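Local coordinates for protein KLLA0C04147p (Kluyveromyces lactis, PDB 5WVR) that probably binds and transfers sterols, and is represented here by its C-terminal oxysterol-binding domain with cholesterol bound, at residues A[179-184]-A[205-210]; A[251-256]-A[270-275]. All coordinates share one frame; numbering follows the deposited sequence.

Contact 1 (179-184 with 205-210) and contact 2 (251-256 with 270-275) are two antiparallel hairpin pairings in the run of strands that forms the oxysterol-binding domain; contact 1 comes first in sequence, with no overlap. Their centres lie about 17 Å apart and their nearest atoms about 7 Å, so they do not touch; strand 219-230 pairs with strand 199-211 of contact 1, and A251 and W273 of contact 2 reach residues on it. Contact 1 lines the pocket and meets cholesterol directly, from the sterol hydroxyl at K205 to the beginning of the sterol side chain at V210. Contact 2 stands farther off, the side chain of W273 about 9 Å from the bound cholesterol. Y110 touches residues of both.

Contact 1 (A[179-184]-A[205-210]); sequences DFKHLG and KPNNQV. With CLR (cholesterol), chain B.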
# COMPACT_ATOMS: atom_id res chain seq x y z
N ASP A 179 11.00 11.20 -9.69
CA ASP A 179 9.67 11.58 -9.21
C ASP A 179 8.66 10.48 -9.48
O ASP A 179 8.69 9.86 -10.55
CB ASP A 179 9.20 12.88 -9.88
CG ASP A 179 8.13 13.62 -9.08
OD1 ASP A 179 8.29 13.79 -7.85
OD2 ASP A 179 7.12 14.05 -9.68
N PHE A 180 7.75 10.24 -8.52
CA PHE A 180 6.70 9.21 -8.62
C PHE A 180 5.35 9.82 -8.24
O PHE A 180 5.19 10.33 -7.12
CB PHE A 180 7.02 7.99 -7.72
CG PHE A 180 8.37 7.37 -8.00
CD1 PHE A 180 9.53 7.95 -7.50
CD2 PHE A 180 8.49 6.21 -8.76
CE1 PHE A 180 10.77 7.39 -7.79
CE2 PHE A 180 9.71 5.65 -9.04
CZ PHE A 180 10.85 6.23 -8.56
N LYS A 181 4.40 9.82 -9.17
CA LYS A 181 3.05 10.30 -8.91
C LYS A 181 2.06 9.13 -8.90
O LYS A 181 2.18 8.19 -9.69
CB LYS A 181 2.62 11.35 -9.96
CG LYS A 181 3.57 12.56 -10.04
CD LYS A 181 3.18 13.55 -11.12
CE LYS A 181 3.50 14.99 -10.69
NZ LYS A 181 4.96 15.23 -10.50
N HIS A 182 1.09 9.20 -7.99
CA HIS A 182 0.14 8.11 -7.80
C HIS A 182 -1.20 8.57 -8.34
O HIS A 182 -1.88 9.42 -7.75
CB HIS A 182 0.10 7.69 -6.33
CG HIS A 182 1.42 7.17 -5.84
ND1 HIS A 182 1.63 5.86 -5.50
CD2 HIS A 182 2.61 7.80 -5.67
CE1 HIS A 182 2.89 5.70 -5.12
NE2 HIS A 182 3.51 6.86 -5.24
N LEU A 183 -1.57 8.03 -9.49
CA LEU A 183 -2.68 8.53 -10.27
C LEU A 183 -4.02 7.94 -9.86
O LEU A 183 -5.06 8.53 -10.18
CB LEU A 183 -2.43 8.26 -11.76
CG LEU A 183 -1.11 8.82 -12.28
CD1 LEU A 183 -1.01 8.64 -13.77
CD2 LEU A 183 -0.92 10.27 -11.90
N GLY A 184 -4.05 6.79 -9.17
CA GLY A 184 -5.31 6.15 -8.87
C GLY A 184 -6.01 6.73 -7.64
O GLY A 184 -5.40 7.34 -6.76
N LYS A 205 -2.96 9.46 -3.05
CA LYS A 205 -1.74 9.39 -2.27
C LYS A 205 -0.82 10.54 -2.66
O LYS A 205 -0.93 11.10 -3.76
CB LYS A 205 -1.07 8.03 -2.51
CG LYS A 205 -1.92 6.88 -1.99
CD LYS A 205 -1.23 5.53 -2.26
CE LYS A 205 -1.90 4.44 -1.43
NZ LYS A 205 -1.49 3.09 -1.88
N PRO A 206 0.06 10.94 -1.76
CA PRO A 206 1.05 11.96 -2.10
C PRO A 206 2.06 11.44 -3.10
O PRO A 206 2.12 10.25 -3.38
CB PRO A 206 1.74 12.26 -0.76
CG PRO A 206 1.60 10.99 -0.02
CD PRO A 206 0.20 10.53 -0.36
N ASN A 207 2.93 12.34 -3.54
CA ASN A 207 4.01 11.98 -4.42
C ASN A 207 5.22 11.51 -3.61
O ASN A 207 5.39 11.84 -2.43
CB ASN A 207 4.39 13.17 -5.27
CG ASN A 207 3.25 13.68 -6.08
OD1 ASN A 207 2.81 14.81 -5.88
ND2 ASN A 207 2.68 12.83 -6.90
N ASN A 208 6.07 10.71 -4.27
CA ASN A 208 7.38 10.36 -3.74
C ASN A 208 8.46 10.88 -4.68
O ASN A 208 8.21 11.10 -5.87
CB ASN A 208 7.55 8.85 -3.58
CG ASN A 208 6.22 8.16 -3.41
OD1 ASN A 208 5.79 7.44 -4.30
ND2 ASN A 208 5.57 8.37 -2.27
N GLN A 209 9.65 11.09 -4.15
CA GLN A 209 10.78 11.39 -5.01
C GLN A 209 12.03 10.85 -4.35
O GLN A 209 12.12 10.76 -3.12
CB GLN A 209 10.93 12.90 -5.31
CG GLN A 209 11.06 13.84 -4.11
CD GLN A 209 11.29 15.28 -4.53
OE1 GLN A 209 11.55 15.56 -5.69
NE2 GLN A 209 11.19 16.21 -3.58
N VAL A 210 12.97 10.42 -5.18
CA VAL A 210 14.32 10.14 -4.73
C VAL A 210 15.13 11.40 -5.00
O VAL A 210 15.17 11.87 -6.14
CB VAL A 210 14.93 8.93 -5.45
CG1 VAL A 210 16.30 8.66 -4.90
CG2 VAL A 210 14.02 7.73 -5.29
C1 CLR B . 4.79 4.50 -1.44
C2 CLR B . 3.45 4.19 -0.76
C3 CLR B . 2.37 3.90 -1.81
C4 CLR B . 2.77 2.68 -2.64
C5 CLR B . 4.17 2.87 -3.22
C6 CLR B . 4.38 2.63 -4.58
C7 CLR B . 5.58 2.79 -5.27
C8 CLR B . 6.79 2.93 -4.34
C9 CLR B . 6.49 3.86 -3.16
C10 CLR B . 5.32 3.36 -2.32
C11 CLR B . 7.75 4.13 -2.32
C12 CLR B . 8.95 4.59 -3.17
C13 CLR B . 9.25 3.58 -4.28
C14 CLR B . 7.98 3.48 -5.13
C15 CLR B . 8.46 2.63 -6.31
C16 CLR B . 9.76 3.36 -6.66
C17 CLR B . 10.19 4.08 -5.38
C18 CLR B . 9.68 2.22 -3.72
C19 CLR B . 5.74 2.17 -1.44
C20 CLR B . 11.69 3.94 -5.10
C21 CLR B . 12.10 4.80 -3.91
C22 CLR B . 12.50 4.34 -6.34
C23 CLR B . 13.83 3.60 -6.46
C24 CLR B . 14.45 3.74 -7.86
C25 CLR B . 15.78 3.00 -8.01
C26 CLR B . 16.88 3.66 -7.17
C27 CLR B . 16.22 2.90 -9.47
O1 CLR B . 1.12 3.63 -1.15
O HOH W 1 10.31 15.53 -8.23
O HOH W 2 0.96 11.21 -6.12
O HOH W 3 -3.22 7.92 -5.25
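H182 O, G184 O and K205 N grip one water between them: it accepts from K205 N at 2.7 Å and donates to both carbonyls, filling in where the strands no longer pair directly. A second water accepts from H182 N and donates to K205 O. Farther along, F180 and N208 form an antiparallel hydrogen-bonded pair, F180 N reaching N208 O at 2.8 Å and N208 N returning to F180 O at 3.0 Å.

The side chains of H182 and N208 meet on the sterol side. H182 NE2 gives its N-H to N208 OD1 over a short 2.5 Å; the oxygen sits at the imidazole edge, in the ring plane, while the amide stands 84° to the ring. N222 takes the other end of that amide through ND2, fixing which way it is turned. F180 CG lies anti to its carbonyl carbon (chi1 -55°), which lays one ring face against cholesterol, with F180 CE2 3.3 Å from cholesterol C16. K205 runs extended beyond CG and its NZ donates to cholesterol O1 at 2.8 Å, while D79 balances the charge and W186 offers its ring.

With K205 NZ 5.5 Å from H182 ND1, a second proton on the imidazole is probably disfavoured. The pocket wall thus joins a charged, hydroxyl-binding end to an apolar surface for the sterol rings.

Contact 2 (A[251-256]-A[270-275]); sequences AYEVKG and GGRWNE
W273 carries its CG between the backbone N and the carbonyl carbon (chi1 53°), and Y252 turns its own anti to the carbonyl carbon (chi1 -51°); together these bring the indole across the tyrosine. Y252 CD2 rests over one indole face toward its rim, and Y252 CE2 comes within 3.5 Å of W273 CH2, the two rings set obliquely. The amide of N274 stacks on the tyrosine ring, planes 21° apart. R272 approaches the ring's edge with NH2, 3.5 Å from Y252 CD1, while Y252 CB lies over its guanidinium; its NH1 makes a long salt bridge of 3.8 Å to E253 OE2.

Along the backbone, W273 N donates to Y252 O at 3.0 Å, and V254 and G271 form a hydrogen-bonded pair through V254 N to G271 O (3.1 Å) and G271 N to V254 O (3.0 Å). Replacing W273 by an alanine would probably leave the Y252 ring without its indole support and open a gap facing V107 of helix 95-108. N274 OD1 is buried with no partner in the model. The pairing belongs to the antiparallel hairpin of strands 253-259 and 265-272, part of the beta-barrel wall of the oxysterol-binding fold, and from it the side chains of V254 and W273 pack against V107.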
# COMPACT_ATOMS: atom_id res chain seq x y z
N ALA A 251 12.19 17.64 4.16
CA ALA A 251 11.17 16.62 4.19
C ALA A 251 10.84 16.22 5.61
O ALA A 251 11.26 16.87 6.56
CB ALA A 251 11.61 15.42 3.37
N TYR A 252 10.10 15.12 5.72
CA TYR A 252 9.58 14.53 6.95
C TYR A 252 8.43 15.24 7.61
O TYR A 252 7.67 14.59 8.25
CB TYR A 252 10.64 14.07 7.98
CG TYR A 252 11.71 13.19 7.38
CD1 TYR A 252 13.01 13.61 7.32
CD2 TYR A 252 11.40 11.99 6.82
CE1 TYR A 252 13.97 12.84 6.74
CE2 TYR A 252 12.35 11.23 6.23
CZ TYR A 252 13.63 11.66 6.20
OH TYR A 252 14.59 10.92 5.62
N GLU A 253 8.27 16.55 7.46
CA GLU A 253 7.14 17.14 8.17
C GLU A 253 5.84 16.90 7.43
O GLU A 253 5.78 16.94 6.19
CB GLU A 253 7.37 18.64 8.37
CG GLU A 253 8.63 18.94 9.19
CD GLU A 253 9.03 20.42 9.18
OE1 GLU A 253 8.14 21.28 9.04
OE2 GLU A 253 10.25 20.70 9.31
N VAL A 254 4.81 16.62 8.19
CA VAL A 254 3.45 16.51 7.69
C VAL A 254 2.55 17.23 8.69
O VAL A 254 2.77 17.15 9.90
CB VAL A 254 3.06 15.03 7.52
CG1 VAL A 254 3.22 14.28 8.85
CG2 VAL A 254 1.66 14.88 6.95
N LYS A 255 1.57 17.98 8.18
CA LYS A 255 0.55 18.65 8.99
C LYS A 255 -0.80 18.42 8.33
O LYS A 255 -0.88 18.18 7.13
CB LYS A 255 0.78 20.16 9.14
CG LYS A 255 2.20 20.64 9.02
CD LYS A 255 2.32 22.13 9.29
CE LYS A 255 1.39 22.91 8.38
NZ LYS A 255 1.79 22.83 6.95
N GLY A 256 -1.85 18.53 9.13
CA GLY A 256 -3.18 18.26 8.61
C GLY A 256 -4.23 19.01 9.39
O GLY A 256 -4.04 19.33 10.57
N GLY A 270 -0.07 16.84 13.30
CA GLY A 270 1.21 17.01 12.65
C GLY A 270 2.28 16.21 13.36
O GLY A 270 2.11 15.77 14.50
N GLY A 271 3.38 16.03 12.65
CA GLY A 271 4.54 15.32 13.16
C GLY A 271 5.52 15.09 12.03
O GLY A 271 5.57 15.86 11.06
N ARG A 272 6.29 14.02 12.15
CA ARG A 272 7.24 13.64 11.10
C ARG A 272 6.86 12.24 10.65
O ARG A 272 6.89 11.30 11.45
CB ARG A 272 8.68 13.73 11.60
CG ARG A 272 9.21 15.16 11.63
CD ARG A 272 10.54 15.33 12.37
NE ARG A 272 11.71 15.24 11.48
CZ ARG A 272 12.13 16.20 10.66
NH1 ARG A 272 11.49 17.37 10.58
NH2 ARG A 272 13.20 16.00 9.91
N TRP A 273 6.48 12.11 9.37
CA TRP A 273 5.95 10.85 8.86
C TRP A 273 6.96 9.70 8.90
O TRP A 273 6.60 8.58 8.54
CB TRP A 273 5.41 11.02 7.44
CG TRP A 273 6.36 11.63 6.46
CD1 TRP A 273 6.34 12.91 6.00
CD2 TRP A 273 7.43 10.98 5.76
NE1 TRP A 273 7.35 13.12 5.10
CE2 TRP A 273 8.04 11.95 4.93
CE3 TRP A 273 7.96 9.69 5.79
CZ2 TRP A 273 9.13 11.66 4.12
CZ3 TRP A 273 9.06 9.41 4.98
CH2 TRP A 273 9.63 10.39 4.16
N ASN A 274 8.20 9.94 9.33
CA ASN A 274 9.12 8.86 9.65
C ASN A 274 9.17 8.56 11.14
O ASN A 274 10.01 7.77 11.57
CB ASN A 274 10.53 9.18 9.15
CG ASN A 274 11.16 10.34 9.88
OD1 ASN A 274 10.47 11.30 10.23
ND2 ASN A 274 12.46 10.26 10.12
N GLU A 275 8.31 9.18 11.95
CA GLU A 275 8.45 9.03 13.39
C GLU A 275 7.12 8.96 14.13
O GLU A 275 6.75 7.90 14.65
CB GLU A 275 9.30 10.17 13.95
CG GLU A 275 9.39 10.20 15.49
CD GLU A 275 10.00 8.93 16.12
OE1 GLU A 275 10.56 8.08 15.38
OE2 GLU A 275 9.92 8.79 17.38